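PDB 3IOS: disulfide bond forming protein (DsbF), which probably oxidises reduced, unfolded secreted proteins to form their disulfide bonds, working as an extracellular thiol oxidase with a thioredoxin fold. Local coordinates for residues V43-A48 with Q55-V60; P83-F88 with Q99-D104. All blocks are in the same frame, centred on the assembly; numbering follows the deposited sequence.

Overall arrangement
Following the chain from the N terminus, contact 1 comes first: the chain leaves strand 42-47 in the middle of the five-stranded mixed sheet, reaches C51 and C54 at the start of helix 52-67, and folds back along that helix, closing a short loop. Strand 72-77 completes that beta-alpha-beta unit and opens the next, in which helix 82-91 and edge strand 98-101 form contact 2. The two contacts follow in series, neither nested nor crossed, with centres about 12 Å apart. They nevertheless share a core: the W47 ring stacks on F88, W45 also touches F88, and W47 NE1 bonds to Q99 OE1, tying the central strand to the elements of the second unit.

Contact 1 (V43-A48 with Q55-V60); sequences VLWFWA and QGEAPV
W45 reaches from the central strand of the thioredoxin fold to A58 on the helix that carries the CxxC motif, making a buried, apolar strand-to-helix contact without any hydrogen bond across it. Strand 42-47 and helix 52-67 are the first two elements of a beta-alpha-beta unit completed by strand 72-77, and the residues between 43-48 and 55-60 include C51 and C54 at the helix start, a pair seen as a disulfide in this protein. The indole of W45 does most of the work. With CG anti to the backbone N (chi1 167°), the ring extends away from the sheet and presents the far corner of its six-membered ring to the helix. There CH2 lies 3.7 Å from A58 CA and CZ2 lies 4.0 Å from the same CA, so the tryptophan meets the helix backbone as much as the small methyl group. The pyrrole side of the indole passes near the carboxylate of E57, but NE1 and OE1 are 4.4 Å apart and do not bond. E57 spends its oxygens elsewhere: OE1 pairs with the hydroxyl of Y119 and OE2 with the backbone N of M135, which satisfies the buried acid. Y119 also stacks on W45, while F88 of helix 82-91 touches both W45 and A58. Within the strand, W47 CD1 sits 3.5 Å above one face of the W45 ring, displaced toward its rim. Across the contact, the side chains come closest where W45 CH2 meets A58 CB at 3.8 Å.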
loop_
_atom_site.group_PDB
_atom_site.type_symbol
_atom_site.label_atom_id
_atom_site.label_comp_id
_atom_site.label_asym_id
_atom_site.label_seq_id
_atom_site.Cartn_x
_atom_site.Cartn_y
_atom_site.Cartn_z
ATOM N N VAL A 43 -0.863 0.748 -6.400
ATOM C CA VAL A 43 -0.307 1.675 -5.430
ATOM C C VAL A 43 -0.151 0.937 -4.116
ATOM O O VAL A 43 -1.111 0.360 -3.613
ATOM C CB VAL A 43 -1.230 2.880 -5.186
ATOM C CG1 VAL A 43 -0.641 3.769 -4.094
ATOM C CG2 VAL A 43 -1.405 3.668 -6.470
ATOM N N LEU A 44 1.063 0.934 -3.577
ATOM C CA LEU A 44 1.298 0.304 -2.288
ATOM C C LEU A 44 1.453 1.434 -1.284
ATOM O O LEU A 44 2.261 2.347 -1.466
ATOM C CB LEU A 44 2.557 -0.572 -2.318
ATOM C CG LEU A 44 2.392 -1.830 -3.181
ATOM C CD1 LEU A 44 3.127 -1.632 -4.500
ATOM C CD2 LEU A 44 2.930 -3.049 -2.450
ATOM N N TRP A 45 0.646 1.381 -0.233
ATOM C CA TRP A 45 0.659 2.392 0.805
ATOM C C TRP A 45 1.228 1.780 2.080
ATOM O O TRP A 45 0.621 0.885 2.673
ATOM C CB TRP A 45 -0.774 2.890 1.009
ATOM C CG TRP A 45 -1.011 3.699 2.229
ATOM C CD1 TRP A 45 -0.282 4.767 2.664
ATOM C CD2 TRP A 45 -2.084 3.538 3.162
ATOM N NE1 TRP A 45 -0.834 5.281 3.808
ATOM C CE2 TRP A 45 -1.942 4.546 4.136
ATOM C CE3 TRP A 45 -3.156 2.642 3.265
ATOM C CZ2 TRP A 45 -2.833 4.684 5.212
ATOM C CZ3 TRP A 45 -4.044 2.780 4.337
ATOM C CH2 TRP A 45 -3.874 3.794 5.293
ATOM N N PHE A 46 2.394 2.271 2.492
ATOM C CA PHE A 46 3.062 1.755 3.681
ATOM C C PHE A 46 2.621 2.540 4.901
ATOM O O PHE A 46 2.785 3.761 4.963
ATOM C CB PHE A 46 4.577 1.841 3.496
ATOM C CG PHE A 46 5.070 1.118 2.273
ATOM C CD1 PHE A 46 4.923 1.679 1.004
ATOM C CD2 PHE A 46 5.639 -0.148 2.384
ATOM C CE1 PHE A 46 5.336 0.986 -0.132
ATOM C CE2 PHE A 46 6.054 -0.845 1.251
ATOM C CZ PHE A 46 5.900 -0.276 -0.008
ATOM N N TRP A 47 2.045 1.833 5.870
ATOM C CA TRP A 47 1.545 2.472 7.082
ATOM C C TRP A 47 1.847 1.697 8.356
ATOM O O TRP A 47 2.200 0.519 8.312
ATOM C CB TRP A 47 0.022 2.700 6.982
ATOM C CG TRP A 47 -0.833 1.460 6.776
ATOM C CD1 TRP A 47 -1.192 0.893 5.585
ATOM C CD2 TRP A 47 -1.467 0.677 7.797
ATOM N NE1 TRP A 47 -2.022 -0.188 5.801
ATOM C CE2 TRP A 47 -2.211 -0.338 7.149
ATOM C CE3 TRP A 47 -1.495 0.747 9.196
ATOM C CZ2 TRP A 47 -2.956 -1.287 7.850
ATOM C CZ3 TRP A 47 -2.240 -0.201 9.896
ATOM C CH2 TRP A 47 -2.965 -1.198 9.222
ATOM N N ALA A 48 1.730 2.389 9.485
ATOM C CA ALA A 48 1.934 1.799 10.811
ATOM C C ALA A 48 0.683 2.227 11.576
ATOM O O ALA A 48 0.263 3.376 11.487
ATOM C CB ALA A 48 3.193 2.366 11.468
ATOM N N GLN A 55 -2.974 7.668 10.157
ATOM C CA GLN A 55 -4.356 7.686 10.600
ATOM C C GLN A 55 -5.076 8.803 9.854
ATOM O O GLN A 55 -6.226 8.650 9.443
ATOM C CB GLN A 55 -4.414 7.917 12.113
ATOM C CG GLN A 55 -3.867 6.744 12.914
ATOM C CD GLN A 55 -3.566 7.095 14.358
ATOM O OE1 GLN A 55 -3.970 8.147 14.855
ATOM N NE2 GLN A 55 -2.849 6.210 15.041
ATOM N N GLY A 56 -4.379 9.916 9.658
ATOM C CA GLY A 56 -4.973 11.037 8.953
ATOM C C GLY A 56 -5.123 10.809 7.461
ATOM O O GLY A 56 -6.080 11.280 6.848
ATOM N N GLU A 57 -4.188 10.080 6.863
ATOM C CA GLU A 57 -4.257 9.831 5.429
ATOM C C GLU A 57 -5.140 8.649 5.043
ATOM O O GLU A 57 -5.534 8.522 3.885
ATOM C CB GLU A 57 -2.856 9.615 4.863
ATOM C CG GLU A 57 -1.889 10.739 5.177
ATOM C CD GLU A 57 -0.696 10.754 4.248
ATOM O OE1 GLU A 57 -0.157 9.670 3.945
ATOM O OE2 GLU A 57 -0.291 11.856 3.830
ATOM N N ALA A 58 -5.447 7.791 6.007
ATOM C CA ALA A 58 -6.265 6.612 5.737
ATOM C C ALA A 58 -7.556 6.895 4.963
ATOM O O ALA A 58 -7.817 6.258 3.946
ATOM C CB ALA A 58 -6.577 5.884 7.039
ATOM N N PRO A 59 -8.375 7.857 5.422
ATOM C CA PRO A 59 -9.618 8.143 4.691
ATOM C C PRO A 59 -9.369 8.647 3.271
ATOM O O PRO A 59 -10.181 8.426 2.369
ATOM C CB PRO A 59 -10.310 9.177 5.577
ATOM C CG PRO A 59 -9.165 9.879 6.238
ATOM C CD PRO A 59 -8.247 8.733 6.600
ATOM N N VAL A 60 -8.239 9.316 3.077
ATOM C CA VAL A 60 -7.875 9.832 1.764
ATOM C C VAL A 60 -7.498 8.680 0.838
ATOM O O VAL A 60 -7.930 8.625 -0.314
ATOM C CB VAL A 60 -6.683 10.794 1.864
ATOM C CG1 VAL A 60 -6.225 11.201 0.478
ATOM C CG2 VAL A 60 -7.076 12.015 2.679
#

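Contact 2 (P83-F88 with Q99-D104); sequences PAMQEF and QLADTD
M85 and A101 mark the nearest backbone approach between helical residues 83-88 and residues 99-104, their CA atoms 7.5 Å apart. These segments belong to the beta-alpha-beta unit of strand 72-77, helix 82-91 and strand 98-101, the last an edge strand of the thioredoxin-fold sheet. One side chain spans most of the gap. M85 leaves the helix with CG beside its backbone N and anti to the carbonyl carbon (chi1 -60°), then runs extended through chi2 and chi3, which carries sulfur and terminal methyl across to the other segment. SD rests against A101, 3.8 Å from CB and 3.9 Å from CA. Beyond it, CE reaches the CG2 methyl of T103 at 4.0 Å, the two side chains meeting at a slant. T103 turns this methyl to the methionine because CG2 is anti to its own carbonyl carbon, with OG1 between the backbone N and that carbon (chi1 55°). The thioether thus bridges from A101 to T103. D102 is the centre of an inverse gamma turn there, with a weak bond from T103 N to A101 O. The D102 carboxylate leads away from helix 82-91: OD1 accepts from the backbone N of V107 and OD2 from that of W108, at the start of helix 106-110. M85 also touches W47 and A77 on two neighbouring strands and L27 and P49 in loops, so strand and loop residues together surround it. With no hydrogen bond between the segments, their direct contact rests on van der Waals packing of a thioether against two methyl groups, while the polar bonds of D102 are made to helix 106-110, directed away from M85.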
loop_
_atom_site.group_PDB
_atom_site.type_symbol
_atom_site.label_atom_id
_atom_site.label_comp_id
_atom_site.label_asym_id
_atom_site.label_seq_id
_atom_site.Cartn_x
_atom_site.Cartn_y
_atom_site.Cartn_z
ATOM N N PRO A 83 -3.048 -7.393 15.918
ATOM C CA PRO A 83 -4.139 -6.734 16.645
ATOM C C PRO A 83 -4.206 -5.227 16.410
ATOM O O PRO A 83 -5.281 -4.672 16.202
ATOM C CB PRO A 83 -3.838 -7.079 18.102
ATOM C CG PRO A 83 -3.212 -8.436 17.991
ATOM C CD PRO A 83 -2.268 -8.261 16.819
ATOM N N ALA A 84 -3.051 -4.571 16.452
ATOM C CA ALA A 84 -2.993 -3.125 16.246
ATOM C C ALA A 84 -3.389 -2.792 14.812
ATOM O O ALA A 84 -4.045 -1.785 14.553
ATOM C CB ALA A 84 -1.592 -2.611 16.542
ATOM N N MET A 85 -2.987 -3.646 13.880
ATOM C CA MET A 85 -3.324 -3.440 12.478
ATOM C C MET A 85 -4.832 -3.555 12.274
ATOM O O MET A 85 -5.430 -2.760 11.556
ATOM C CB MET A 85 -2.587 -4.460 11.618
ATOM C CG MET A 85 -1.086 -4.362 11.761
ATOM S SD MET A 85 -0.207 -5.645 10.869
ATOM C CE MET A 85 1.418 -5.103 11.056
ATOM N N GLN A 86 -5.450 -4.544 12.916
ATOM C CA GLN A 86 -6.893 -4.734 12.802
ATOM C C GLN A 86 -7.653 -3.537 13.371
ATOM O O GLN A 86 -8.679 -3.133 12.827
ATOM C CB GLN A 86 -7.320 -6.001 13.544
ATOM C CG GLN A 86 -6.587 -7.244 13.083
ATOM C CD GLN A 86 -6.956 -8.462 13.902
ATOM O OE1 GLN A 86 -7.024 -8.394 15.129
ATOM N NE2 GLN A 86 -7.181 -9.587 13.231
ATOM N N GLU A 87 -7.153 -2.979 14.471
ATOM C CA GLU A 87 -7.794 -1.826 15.096
ATOM C C GLU A 87 -7.795 -0.649 14.129
ATOM O O GLU A 87 -8.784 0.068 14.006
ATOM C CB GLU A 87 -7.056 -1.432 16.378
ATOM C CG GLU A 87 -7.225 -2.399 17.531
ATOM C CD GLU A 87 -6.371 -2.022 18.727
ATOM O OE1 GLU A 87 -6.400 -0.838 19.129
ATOM O OE2 GLU A 87 -5.675 -2.911 19.267
ATOM N N PHE A 88 -6.670 -0.464 13.446
ATOM C CA PHE A 88 -6.509 0.611 12.477
ATOM C C PHE A 88 -7.494 0.444 11.313
ATOM O O PHE A 88 -8.207 1.382 10.952
ATOM C CB PHE A 88 -5.065 0.609 11.964
ATOM C CG PHE A 88 -4.760 1.692 10.958
ATOM C CD1 PHE A 88 -4.163 2.884 11.356
ATOM C CD2 PHE A 88 -5.021 1.492 9.604
ATOM C CE1 PHE A 88 -3.824 3.862 10.415
ATOM C CE2 PHE A 88 -4.688 2.462 8.657
ATOM C CZ PHE A 88 -4.085 3.649 9.065
ATOM N N GLN A 99 -4.898 -5.483 2.463
ATOM C CA GLN A 99 -4.021 -5.005 3.530
ATOM C C GLN A 99 -3.034 -6.124 3.882
ATOM O O GLN A 99 -3.446 -7.229 4.231
ATOM C CB GLN A 99 -4.831 -4.641 4.780
ATOM C CG GLN A 99 -5.811 -3.496 4.606
ATOM C CD GLN A 99 -5.132 -2.183 4.303
ATOM O OE1 GLN A 99 -3.929 -2.019 4.533
ATOM N NE2 GLN A 99 -5.900 -1.229 3.789
ATOM N N LEU A 100 -1.738 -5.842 3.783
ATOM C CA LEU A 100 -0.718 -6.838 4.112
ATOM C C LEU A 100 -0.176 -6.624 5.516
ATOM O O LEU A 100 0.127 -5.497 5.914
ATOM C CB LEU A 100 0.453 -6.767 3.129
ATOM C CG LEU A 100 0.100 -6.836 1.646
ATOM C CD1 LEU A 100 1.376 -6.842 0.828
ATOM C CD2 LEU A 100 -0.726 -8.073 1.370
ATOM N N ALA A 101 -0.049 -7.713 6.268
ATOM C CA ALA A 101 0.486 -7.638 7.627
ATOM C C ALA A 101 1.976 -7.960 7.539
ATOM O O ALA A 101 2.376 -9.118 7.673
ATOM C CB ALA A 101 -0.226 -8.639 8.526
ATOM N N ASP A 102 2.788 -6.931 7.317
ATOM C CA ASP A 102 4.235 -7.084 7.161
ATOM C C ASP A 102 4.983 -7.069 8.493
ATOM O O ASP A 102 5.867 -6.240 8.714
ATOM C CB ASP A 102 4.759 -5.974 6.233
ATOM C CG ASP A 102 6.205 -6.183 5.820
ATOM O OD1 ASP A 102 6.580 -7.342 5.538
ATOM O OD2 ASP A 102 6.959 -5.190 5.760
ATOM N N THR A 103 4.632 -8.007 9.368
ATOM C CA THR A 103 5.256 -8.093 10.681
ATOM C C THR A 103 6.743 -8.421 10.639
ATOM O O THR A 103 7.493 -8.008 11.526
ATOM C CB THR A 103 4.533 -9.122 11.579
ATOM O OG1 THR A 103 4.477 -10.391 10.919
ATOM C CG2 THR A 103 3.122 -8.652 11.890
ATOM N N ASP A 104 7.187 -9.159 9.623
ATOM C CA ASP A 104 8.608 -9.479 9.537
ATOM C C ASP A 104 9.355 -8.381 8.790
ATOM O O ASP A 104 10.572 -8.436 8.631
ATOM C CB ASP A 104 8.836 -10.853 8.877
ATOM C CG ASP A 104 8.446 -10.893 7.411
ATOM O OD1 ASP A 104 8.565 -11.984 6.811
ATOM O OD2 ASP A 104 8.030 -9.858 6.853
#